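Beta-1,3-1,4-glucanase (Caldicellulosiruptor sp. F32, PDB 5H4R) hydrolyses mixed-linkage beta-1,3-1,4-glucans such as lichenan, as a glycoside hydrolase family 5 lichenase built on a TIM barrel. Local coordinates at residues A[55-60]-A[119-124]; A[248-253]-A[308-313]; A[327-332]-A[337-342]. The protein carries 1 engineered substitution. All coordinates share one frame; numbering follows the deposited sequence.

Contact 1. Residues A[55-60]-A[119-124]; sequences NTFDAA and LDRVQQ. With BGC (beta-D-glucopyranose), chain B.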
loop_
_atom_site.group_PDB
_atom_site.type_symbol
_atom_site.label_atom_id
_atom_site.label_comp_id
_atom_site.label_asym_id
_atom_site.label_seq_id
_atom_site.Cartn_x
_atom_site.Cartn_y
_atom_site.Cartn_z
ATOM N N ASN A 55 10.799 2.010 0.194
ATOM C CA ASN A 55 12.098 2.074 0.872
ATOM C C ASN A 55 12.630 3.506 0.960
ATOM O O ASN A 55 13.841 3.745 0.897
ATOM C CB ASN A 55 13.114 1.155 0.195
ATOM C CG ASN A 55 12.972 -0.305 0.653
ATOM O OD1 ASN A 55 12.030 -0.668 1.352
ATOM N ND2 ASN A 55 13.929 -1.135 0.266
ATOM N N THR A 56 11.717 4.456 1.174
ATOM C CA THR A 56 12.041 5.871 1.222
ATOM C C THR A 56 11.681 6.363 2.613
ATOM O O THR A 56 12.441 6.129 3.555
ATOM C CB THR A 56 11.364 6.592 0.057
ATOM O OG1 THR A 56 11.703 5.872 -1.149
ATOM C CG2 THR A 56 11.855 8.024 -0.051
ATOM N N PHE A 57 10.572 7.106 2.790
ATOM C CA PHE A 57 10.193 7.567 4.131
ATOM C C PHE A 57 9.778 6.433 5.060
ATOM O O PHE A 57 9.637 6.656 6.273
ATOM C CB PHE A 57 9.062 8.579 4.018
ATOM C CG PHE A 57 9.478 9.828 3.302
ATOM C CD1 PHE A 57 10.296 10.755 3.922
ATOM C CD2 PHE A 57 9.094 10.053 2.010
ATOM C CE1 PHE A 57 10.682 11.934 3.263
ATOM C CE2 PHE A 57 9.493 11.183 1.339
ATOM C CZ PHE A 57 10.287 12.131 1.966
ATOM N N ASP A 58 9.612 5.231 4.522
ATOM C CA ASP A 58 9.305 4.037 5.305
ATOM C C ASP A 58 10.530 3.364 5.922
ATOM O O ASP A 58 10.375 2.486 6.776
ATOM C CB ASP A 58 8.547 2.999 4.458
ATOM C CG ASP A 58 9.110 2.814 3.042
ATOM O OD1 ASP A 58 9.340 3.818 2.321
ATOM O OD2 ASP A 58 9.311 1.638 2.653
ATOM N N ALA A 59 11.739 3.752 5.533
ATOM C CA ALA A 59 12.932 3.178 6.133
ATOM C C ALA A 59 12.921 3.432 7.637
ATOM O O ALA A 59 12.585 4.519 8.108
ATOM C CB ALA A 59 14.195 3.752 5.487
ATOM N N ALA A 60 13.246 2.403 8.396
ATOM C CA ALA A 60 13.142 2.490 9.844
ATOM C C ALA A 60 14.085 1.469 10.448
ATOM O O ALA A 60 14.136 0.319 10.001
ATOM C CB ALA A 60 11.712 2.243 10.307
ATOM N N LEU A 119 8.059 15.953 9.168
ATOM C CA LEU A 119 6.744 16.166 8.577
ATOM C C LEU A 119 6.803 17.196 7.451
ATOM O O LEU A 119 6.148 17.029 6.410
ATOM C CB LEU A 119 5.759 16.594 9.665
ATOM C CG LEU A 119 4.290 16.760 9.241
ATOM C CD1 LEU A 119 3.735 15.506 8.583
ATOM C CD2 LEU A 119 3.495 17.095 10.466
ATOM N N ASP A 120 7.623 18.237 7.617
ATOM C CA ASP A 120 7.845 19.215 6.554
ATOM C C ASP A 120 8.388 18.554 5.284
ATOM O O ASP A 120 7.963 18.882 4.171
ATOM C CB ASP A 120 8.835 20.295 7.001
ATOM C CG ASP A 120 8.288 21.258 8.054
ATOM O OD1 ASP A 120 7.088 21.243 8.397
ATOM O OD2 ASP A 120 9.100 22.093 8.524
ATOM N N ARG A 121 9.352 17.640 5.432
ATOM C CA ARG A 121 9.927 16.981 4.256
ATOM C C ARG A 121 8.911 16.068 3.572
ATOM O O ARG A 121 8.808 16.065 2.339
ATOM C CB ARG A 121 11.193 16.218 4.654
ATOM C CG ARG A 121 11.821 15.422 3.499
ATOM C CD ARG A 121 12.236 16.285 2.293
ATOM N NE ARG A 121 12.662 15.412 1.203
ATOM C CZ ARG A 121 12.605 15.717 -0.089
ATOM N NH1 ARG A 121 12.201 16.922 -0.493
ATOM N NH2 ARG A 121 12.982 14.819 -0.985
ATOM N N VAL A 122 8.154 15.282 4.347
ATOM C CA VAL A 122 7.087 14.461 3.782
ATOM C C VAL A 122 6.124 15.332 2.993
ATOM O O VAL A 122 5.705 14.985 1.883
ATOM C CB VAL A 122 6.362 13.688 4.901
ATOM C CG1 VAL A 122 5.123 13.004 4.353
ATOM C CG2 VAL A 122 7.310 12.642 5.516
ATOM N N GLN A 123 5.764 16.486 3.550
ATOM C CA GLN A 123 4.816 17.374 2.873
ATOM C C GLN A 123 5.384 17.908 1.564
ATOM O O GLN A 123 4.652 18.087 0.579
ATOM C CB GLN A 123 4.434 18.520 3.807
ATOM C CG GLN A 123 3.406 19.461 3.211
ATOM C CD GLN A 123 2.956 20.558 4.154
ATOM O OE1 GLN A 123 3.692 20.982 5.064
ATOM N NE2 GLN A 123 1.738 21.056 3.928
ATOM N N GLN A 124 6.686 18.183 1.536
ATOM C CA GLN A 124 7.317 18.625 0.299
ATOM C C GLN A 124 7.127 17.594 -0.805
ATOM O O GLN A 124 6.848 17.948 -1.953
ATOM C CB GLN A 124 8.791 18.872 0.560
ATOM C CG GLN A 124 9.543 19.501 -0.548
ATOM C CD GLN A 124 10.861 20.043 -0.039
ATOM O OE1 GLN A 124 11.502 19.445 0.852
ATOM N NE2 GLN A 124 11.258 21.198 -0.564
HETATM C C2 BGC B . 11.294 -3.976 0.852
HETATM C C3 BGC B . 12.617 -4.531 1.359
HETATM C C4 BGC B . 12.836 -4.072 2.799
HETATM C C5 BGC B . 11.624 -4.439 3.661
HETATM C C6 BGC B . 11.734 -3.897 5.078
HETATM C C1 BGC B . 10.184 -4.417 1.791
HETATM O O2 BGC B . 11.060 -4.466 -0.474
HETATM O O3 BGC B . 13.644 -4.025 0.494
HETATM O O4 BGC B . 13.957 -4.814 3.309
HETATM O O5 BGC B . 10.457 -3.899 3.093
HETATM O O6 BGC B . 10.695 -4.488 5.891
#
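F57 and V122 bring the two backbones nearest, 7.6 Å between their CA atoms, where a type I turn from T56 to A59 in the loop after strand 50-53 faces helix 116-131. The F57 ring is the piece that crosses. V122 CG2 lies over one of its faces, 4.2 Å from the ring centroid and 24° off the normal, offset toward the rim, which makes it a CH-pi contact. R121 approaches differently: its CG reaches the ring edge near the plane, 3.7 Å from F57 CE1. With CG anti to the backbone N (chi1 176°) and a bend at chi2, the arginine side chain crosses that of F57 at about a right angle, alongside the ring edge, and carries NE near CZ. The guanidinium is gripped elsewhere, by a salt bridge to E73, by T81 O and by Y128, and R121 NH1 also donates to Q124 OE1 at 2.9 Å, in the guanidinium plane. W118 adds an edge-to-face partner for F57.

On the far side of the loop, N55, just before the turn, meets the glycan. D58 turns its carboxylate back to the amides of N55 and T56: OD2 takes the N55 backbone N on its syn lone pair at 2.9 Å, while OD1 is met by T56 N at 2.7 Å from above the carboxylate plane. N55, in a left-handed backbone conformation, donates from ND2 to BGC O3 at 2.9 Å and 162°. The chemistry thus divides: one apolar ring joins the loop to helix 116-131 without a hydrogen bond, and a carboxylate bonded to two successive amides probably shapes the part that presents N55 to the sugar, which W360 and E370 also bind.

Contact 2. Residues A[248-253]-A[308-313]; sequences YVLIDE and MDKLYD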
loop_
_atom_site.group_PDB
_atom_site.type_symbol
_atom_site.label_atom_id
_atom_site.label_comp_id
_atom_site.label_asym_id
_atom_site.label_seq_id
_atom_site.Cartn_x
_atom_site.Cartn_y
_atom_site.Cartn_z
ATOM N N TYR A 248 -7.994 -11.482 5.539
ATOM C CA TYR A 248 -8.384 -10.987 6.849
ATOM C C TYR A 248 -9.219 -9.718 6.749
ATOM O O TYR A 248 -9.606 -9.157 7.776
ATOM C CB TYR A 248 -7.141 -10.835 7.748
ATOM C CG TYR A 248 -6.456 -12.178 7.853
ATOM C CD1 TYR A 248 -7.203 -13.342 8.057
ATOM C CD2 TYR A 248 -5.077 -12.300 7.700
ATOM C CE1 TYR A 248 -6.583 -14.599 8.096
ATOM C CE2 TYR A 248 -4.459 -13.551 7.741
ATOM C CZ TYR A 248 -5.220 -14.682 7.929
ATOM O OH TYR A 248 -4.607 -15.917 7.954
ATOM N N VAL A 249 -9.584 -9.306 5.530
ATOM C CA VAL A 249 -10.783 -8.499 5.351
ATOM C C VAL A 249 -11.944 -9.340 4.866
ATOM O O VAL A 249 -13.095 -8.873 4.927
ATOM C CB VAL A 249 -10.564 -7.306 4.395
ATOM C CG1 VAL A 249 -9.641 -6.273 5.056
ATOM C CG2 VAL A 249 -10.028 -7.764 3.058
ATOM N N LEU A 250 -11.691 -10.579 4.420
ATOM C CA LEU A 250 -12.749 -11.460 3.956
ATOM C C LEU A 250 -13.421 -12.203 5.103
ATOM O O LEU A 250 -14.592 -12.586 4.969
ATOM C CB LEU A 250 -12.189 -12.439 2.917
ATOM C CG LEU A 250 -11.792 -11.779 1.588
ATOM C CD1 LEU A 250 -10.997 -12.776 0.720
ATOM C CD2 LEU A 250 -12.994 -11.242 0.828
ATOM N N ILE A 251 -12.714 -12.403 6.222
ATOM C CA ILE A 251 -13.326 -13.028 7.385
ATOM C C ILE A 251 -14.502 -12.193 7.882
ATOM O O ILE A 251 -14.514 -10.954 7.776
ATOM C CB ILE A 251 -12.310 -13.244 8.523
ATOM C CG1 ILE A 251 -11.635 -11.935 8.908
ATOM C CG2 ILE A 251 -11.283 -14.335 8.136
ATOM C CD1 ILE A 251 -10.694 -12.046 10.137
ATOM N N ASP A 252 -15.481 -12.887 8.476
ATOM C CA ASP A 252 -16.670 -12.222 9.013
ATOM C C ASP A 252 -16.306 -11.243 10.120
ATOM O O ASP A 252 -17.017 -10.256 10.344
ATOM C CB ASP A 252 -17.655 -13.258 9.558
ATOM C CG ASP A 252 -18.258 -14.122 8.481
ATOM O OD1 ASP A 252 -18.192 -13.750 7.285
ATOM O OD2 ASP A 252 -18.831 -15.168 8.849
ATOM N N GLU A 253 -15.209 -11.505 10.829
ATOM C CA GLU A 253 -14.850 -10.708 11.987
ATOM C C GLU A 253 -14.296 -9.333 11.627
ATOM O O GLU A 253 -14.206 -8.486 12.520
ATOM C CB GLU A 253 -13.829 -11.463 12.844
ATOM C CG GLU A 253 -14.431 -12.651 13.588
ATOM C CD GLU A 253 -14.417 -13.946 12.791
ATOM O OE1 GLU A 253 -14.110 -13.932 11.581
ATOM O OE2 GLU A 253 -14.736 -14.992 13.391
ATOM N N MET A 308 -8.907 -11.964 -5.849
ATOM C CA MET A 308 -9.627 -10.859 -6.465
ATOM C C MET A 308 -11.104 -11.193 -6.606
ATOM O O MET A 308 -11.970 -10.330 -6.382
ATOM C CB MET A 308 -8.997 -10.528 -7.811
ATOM C CG MET A 308 -7.596 -9.976 -7.702
ATOM S SD MET A 308 -7.082 -9.354 -9.291
ATOM C CE MET A 308 -5.456 -8.756 -8.895
ATOM N N ASP A 309 -11.415 -12.447 -6.946
ATOM C CA ASP A 309 -12.807 -12.875 -6.985
ATOM C C ASP A 309 -13.486 -12.705 -5.632
ATOM O O ASP A 309 -14.636 -12.258 -5.554
ATOM C CB ASP A 309 -12.910 -14.338 -7.405
ATOM C CG ASP A 309 -12.733 -14.546 -8.898
ATOM O OD1 ASP A 309 -12.919 -13.584 -9.688
ATOM O OD2 ASP A 309 -12.421 -15.704 -9.275
ATOM N N LYS A 310 -12.799 -13.073 -4.545
ATOM C CA LYS A 310 -13.437 -12.988 -3.240
ATOM C C LYS A 310 -13.652 -11.534 -2.828
ATOM O O LYS A 310 -14.678 -11.203 -2.212
ATOM C CB LYS A 310 -12.605 -13.723 -2.185
ATOM C CG LYS A 310 -12.421 -15.222 -2.436
ATOM C CD LYS A 310 -13.693 -15.988 -2.355
ATOM C CE LYS A 310 -14.310 -16.303 -3.725
ATOM N NZ LYS A 310 -15.521 -17.205 -3.595
ATOM N N LEU A 311 -12.691 -10.660 -3.155
ATOM C CA LEU A 311 -12.824 -9.231 -2.868
ATOM C C LEU A 311 -13.926 -8.595 -3.707
ATOM O O LEU A 311 -14.669 -7.730 -3.217
ATOM C CB LEU A 311 -11.495 -8.521 -3.104
ATOM C CG LEU A 311 -10.366 -8.823 -2.124
ATOM C CD1 LEU A 311 -9.100 -8.133 -2.561
ATOM C CD2 LEU A 311 -10.710 -8.416 -0.691
ATOM N N TYR A 312 -14.043 -8.989 -4.976
ATOM C CA TYR A 312 -15.162 -8.519 -5.784
ATOM C C TYR A 312 -16.496 -8.965 -5.179
ATOM O O TYR A 312 -17.440 -8.169 -5.075
ATOM C CB TYR A 312 -15.011 -9.012 -7.222
ATOM C CG TYR A 312 -16.189 -8.675 -8.079
ATOM C CD1 TYR A 312 -16.293 -7.434 -8.681
ATOM C CD2 TYR A 312 -17.230 -9.580 -8.253
ATOM C CE1 TYR A 312 -17.386 -7.108 -9.456
ATOM C CE2 TYR A 312 -18.342 -9.264 -9.020
ATOM C CZ TYR A 312 -18.415 -8.022 -9.623
ATOM O OH TYR A 312 -19.522 -7.718 -10.405
ATOM N N ASP A 313 -16.581 -10.221 -4.717
ATOM C CA ASP A 313 -17.833 -10.729 -4.170
ATOM C C ASP A 313 -18.240 -9.967 -2.917
ATOM O O ASP A 313 -19.411 -9.598 -2.747
ATOM C CB ASP A 313 -17.720 -12.217 -3.831
ATOM C CG ASP A 313 -17.594 -13.108 -5.045
ATOM O OD1 ASP A 313 -17.808 -12.640 -6.181
ATOM O OD2 ASP A 313 -17.293 -14.311 -4.840
#
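No aromatic ring takes part where L250 and V249 meet K310 and L311; the flat group touched is the peptide of K310, and L250 CD2 lies above its plane, 3.5 Å from K310 O. The other methyl of L250, CD1, presses on K310 CB at 3.5 Å, tighter than usual for two carbons. L250 therefore straddles the start of the lysine side chain and its carbonyl, crossing K310 at about a right angle. Its CG stands anti to the carbonyl carbon (chi1 -69°), from where both methyls face the helix.

L311 supplies the inner half of the contact. L311 CD2 is shared, lying 3.9 Å from V249 CG2 and 3.9 Å from L250 CD2, so two side chains, V249 and L250, meet on this one methyl. The K310 chain, bent at chi2 and chi3, leads its amine away from this group toward D313, in a long salt bridge, 3.6 Å from K310 NZ to D313 OD2. K314, one residue beyond the segment on the same helix, donates to V249 O, close to where I251 leaves helical geometry.

V249 and L311 both also rest on V271 of strand 267-272, which comes after helix 247-250 in the chain and before helix 298-316. The absence of any hydrogen bond between the segments implies that these outer elements of the TIM barrel meet here through apolar contact alone, with the charged lysine end at the margin, while K314 adds a hydrogen bond between the helices just beyond them.

Contact 3. Residues A[327-332]-A[337-342]; sequences FGARDK and QSRVEF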
loop_
_atom_site.group_PDB
_atom_site.type_symbol
_atom_site.label_atom_id
_atom_site.label_comp_id
_atom_site.label_asym_id
_atom_site.label_seq_id
_atom_site.Cartn_x
_atom_site.Cartn_y
_atom_site.Cartn_z
ATOM N N PHE A 327 1.630 -4.506 -4.806
ATOM C CA PHE A 327 1.932 -5.766 -5.450
ATOM C C PHE A 327 3.217 -5.572 -6.233
ATOM O O PHE A 327 3.730 -4.457 -6.382
ATOM C CB PHE A 327 0.804 -6.247 -6.390
ATOM C CG PHE A 327 0.842 -5.633 -7.752
ATOM C CD1 PHE A 327 0.574 -4.272 -7.927
ATOM C CD2 PHE A 327 1.116 -6.391 -8.887
ATOM C CE1 PHE A 327 0.606 -3.696 -9.183
ATOM C CE2 PHE A 327 1.135 -5.801 -10.138
ATOM C CZ PHE A 327 0.878 -4.457 -10.279
ATOM N N GLY A 328 3.739 -6.677 -6.732
ATOM C CA GLY A 328 4.912 -6.631 -7.585
ATOM C C GLY A 328 5.472 -8.022 -7.732
ATOM O O GLY A 328 5.009 -8.967 -7.103
ATOM N N ALA A 329 6.473 -8.138 -8.610
ATOM C CA ALA A 329 7.246 -9.370 -8.765
ATOM C C ALA A 329 8.712 -8.979 -8.767
ATOM O O ALA A 329 9.122 -8.112 -9.543
ATOM C CB ALA A 329 6.867 -10.105 -10.047
ATOM N N ARG A 330 9.473 -9.579 -7.867
ATOM C CA ARG A 330 10.888 -9.276 -7.749
ATOM C C ARG A 330 11.660 -9.951 -8.872
ATOM O O ARG A 330 11.301 -11.029 -9.339
ATOM C CB ARG A 330 11.415 -9.726 -6.388
ATOM C CG ARG A 330 11.389 -11.223 -6.174
ATOM C CD ARG A 330 11.597 -11.605 -4.699
ATOM N NE ARG A 330 12.966 -11.352 -4.241
ATOM C CZ ARG A 330 13.366 -11.516 -2.980
ATOM N NH1 ARG A 330 12.492 -11.899 -2.047
ATOM N NH2 ARG A 330 14.633 -11.302 -2.633
ATOM N N ASP A 331 12.735 -9.301 -9.304
ATOM C CA ASP A 331 13.575 -9.908 -10.319
ATOM C C ASP A 331 14.205 -11.189 -9.789
ATOM O O ASP A 331 14.714 -11.236 -8.671
ATOM C CB ASP A 331 14.655 -8.933 -10.771
ATOM C CG ASP A 331 15.634 -9.558 -11.743
ATOM O OD1 ASP A 331 15.210 -10.122 -12.767
ATOM O OD2 ASP A 331 16.835 -9.507 -11.451
ATOM N N LYS A 332 14.175 -12.236 -10.615
ATOM C CA LYS A 332 14.816 -13.519 -10.303
ATOM C C LYS A 332 15.693 -13.872 -11.482
ATOM O O LYS A 332 15.262 -14.526 -12.430
ATOM C CB LYS A 332 13.809 -14.616 -10.008
ATOM C CG LYS A 332 12.996 -14.251 -8.791
ATOM C CD LYS A 332 11.988 -15.336 -8.389
ATOM C CE LYS A 332 11.411 -15.030 -7.046
ATOM N NZ LYS A 332 10.481 -16.089 -6.583
ATOM N N GLN A 337 10.423 -11.675 -19.186
ATOM C CA GLN A 337 9.203 -12.050 -19.894
ATOM C C GLN A 337 8.130 -12.514 -18.917
ATOM O O GLN A 337 6.948 -12.155 -19.055
ATOM C CB GLN A 337 9.507 -13.141 -20.920
ATOM C CG GLN A 337 8.282 -13.585 -21.674
ATOM C CD GLN A 337 7.702 -12.475 -22.537
ATOM O OE1 GLN A 337 8.441 -11.733 -23.218
ATOM N NE2 GLN A 337 6.375 -12.373 -22.548
ATOM N N SER A 338 8.513 -13.320 -17.916
ATOM C CA SER A 338 7.538 -13.743 -16.908
ATOM C C SER A 338 6.968 -12.562 -16.134
ATOM O O SER A 338 5.765 -12.512 -15.852
ATOM C CB SER A 338 8.164 -14.724 -15.920
ATOM O OG SER A 338 8.427 -15.987 -16.507
ATOM N N ARG A 339 7.824 -11.623 -15.720
ATOM C CA ARG A 339 7.333 -10.499 -14.937
ATOM C C ARG A 339 6.457 -9.568 -15.778
ATOM O O ARG A 339 5.498 -8.986 -15.255
ATOM C CB ARG A 339 8.502 -9.760 -14.309
ATOM C CG ARG A 339 9.246 -10.585 -13.301
ATOM C CD ARG A 339 9.963 -9.726 -12.292
ATOM N NE ARG A 339 11.035 -8.969 -12.927
ATOM C CZ ARG A 339 11.491 -7.774 -12.539
ATOM N NH1 ARG A 339 10.975 -7.115 -11.503
ATOM N NH2 ARG A 339 12.491 -7.235 -13.205
ATOM N N VAL A 340 6.743 -9.454 -17.079
ATOM C CA VAL A 340 5.896 -8.690 -18.004
ATOM C C VAL A 340 4.505 -9.322 -18.123
ATOM O O VAL A 340 3.468 -8.642 -18.016
ATOM C CB VAL A 340 6.598 -8.580 -19.369
ATOM C CG1 VAL A 340 5.649 -8.118 -20.470
ATOM C CG2 VAL A 340 7.809 -7.657 -19.292
ATOM N N GLU A 341 4.450 -10.639 -18.332
ATOM C CA GLU A 341 3.152 -11.298 -18.431
ATOM C C GLU A 341 2.379 -11.197 -17.122
ATOM O O GLU A 341 1.170 -10.915 -17.124
ATOM C CB GLU A 341 3.327 -12.754 -18.844
ATOM C CG GLU A 341 3.799 -12.920 -20.279
ATOM C CD GLU A 341 4.012 -14.377 -20.707
ATOM O OE1 GLU A 341 3.259 -15.279 -20.260
ATOM O OE2 GLU A 341 4.964 -14.628 -21.493
ATOM N N PHE A 342 3.063 -11.436 -15.993
ATOM C CA PHE A 342 2.472 -11.269 -14.669
ATOM C C PHE A 342 1.855 -9.887 -14.503
ATOM O O PHE A 342 0.724 -9.752 -14.013
ATOM C CB PHE A 342 3.550 -11.493 -13.602
ATOM C CG PHE A 342 3.173 -11.040 -12.220
ATOM C CD1 PHE A 342 2.464 -11.853 -11.363
ATOM C CD2 PHE A 342 3.579 -9.786 -11.762
ATOM C CE1 PHE A 342 2.133 -11.413 -10.077
ATOM C CE2 PHE A 342 3.262 -9.347 -10.490
ATOM C CZ PHE A 342 2.545 -10.157 -9.642
HETATM O O HOH W 1 13.517 -9.308 -14.686
#
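R339 NH1 donates to A329 O at 2.9 Å and 162°, the one direct hydrogen bond between the loop and this part of helix 336-352. The carbonyl oxygen lies close to the guanidinium plane, and the donor is tilted 20° from the carbonyl plane. A water extends the grip: it accepts from R339 NH2 at 2.7 Å and donates to D331 OD1 at 2.7 Å. The direct ion pair of D331 OD1 with R339 NH2 is long, 4.0 Å, and out of the guanidinium plane, so it is charge attraction alone; OD1 is also held by G334 N. Over one face of the R339 guanidinium sits D331 CA, 3.7 Å above the plane and near its centre. The bend at chi3 (-67°) turns the arginine's end along the loop, past the carbonyls of A329 and R330. Replacing R339 with an alanine would probably leave A329 O and the bridging water without their donor and let the loop around D331 shift.

Outward of this polar cluster, the A329 methyl touches the CD2-CE2 side of F342, A329 CB to F342 CE2 3.7 Å. F342 CE2 also comes to the edge of the F327 ring, 4.0 Å from CD2. G328 O, 3.7 Å from F342 CZ, is buried without a polar partner.

R330 turns the other way, donating to L281 O. F327 closes strand 322-327, directly after E326 of the glycan pocket; its backbone pairs with strand 356-361 and its ring stacks on Y346. F279 of helix 277-280 and I387 of helix 385-395 both pack against R339, completing the surroundings of this beta-to-alpha connection.

Along the chain the contacts follow one another in series, and all belong to the same eight-stranded parallel barrel. Contact 1 ties the loop after strand 50-53 to helix 116-131; contact 2 joins helices 247-250 and 298-316; contact 3 links the loop leaving strand 322-327 to the helix that follows it. Their centres lie about 32 Å (1 and 2), 27 Å (1 and 3) and 25 Å (2 and 3) apart, and none touches another. Contacts 1 and 2 lie on opposite sides of the chain's centre. Contacts 1 and 3 thus probably help set loops beside the sugar site, whereas contact 2 lies in the helical layer against strand 267-272.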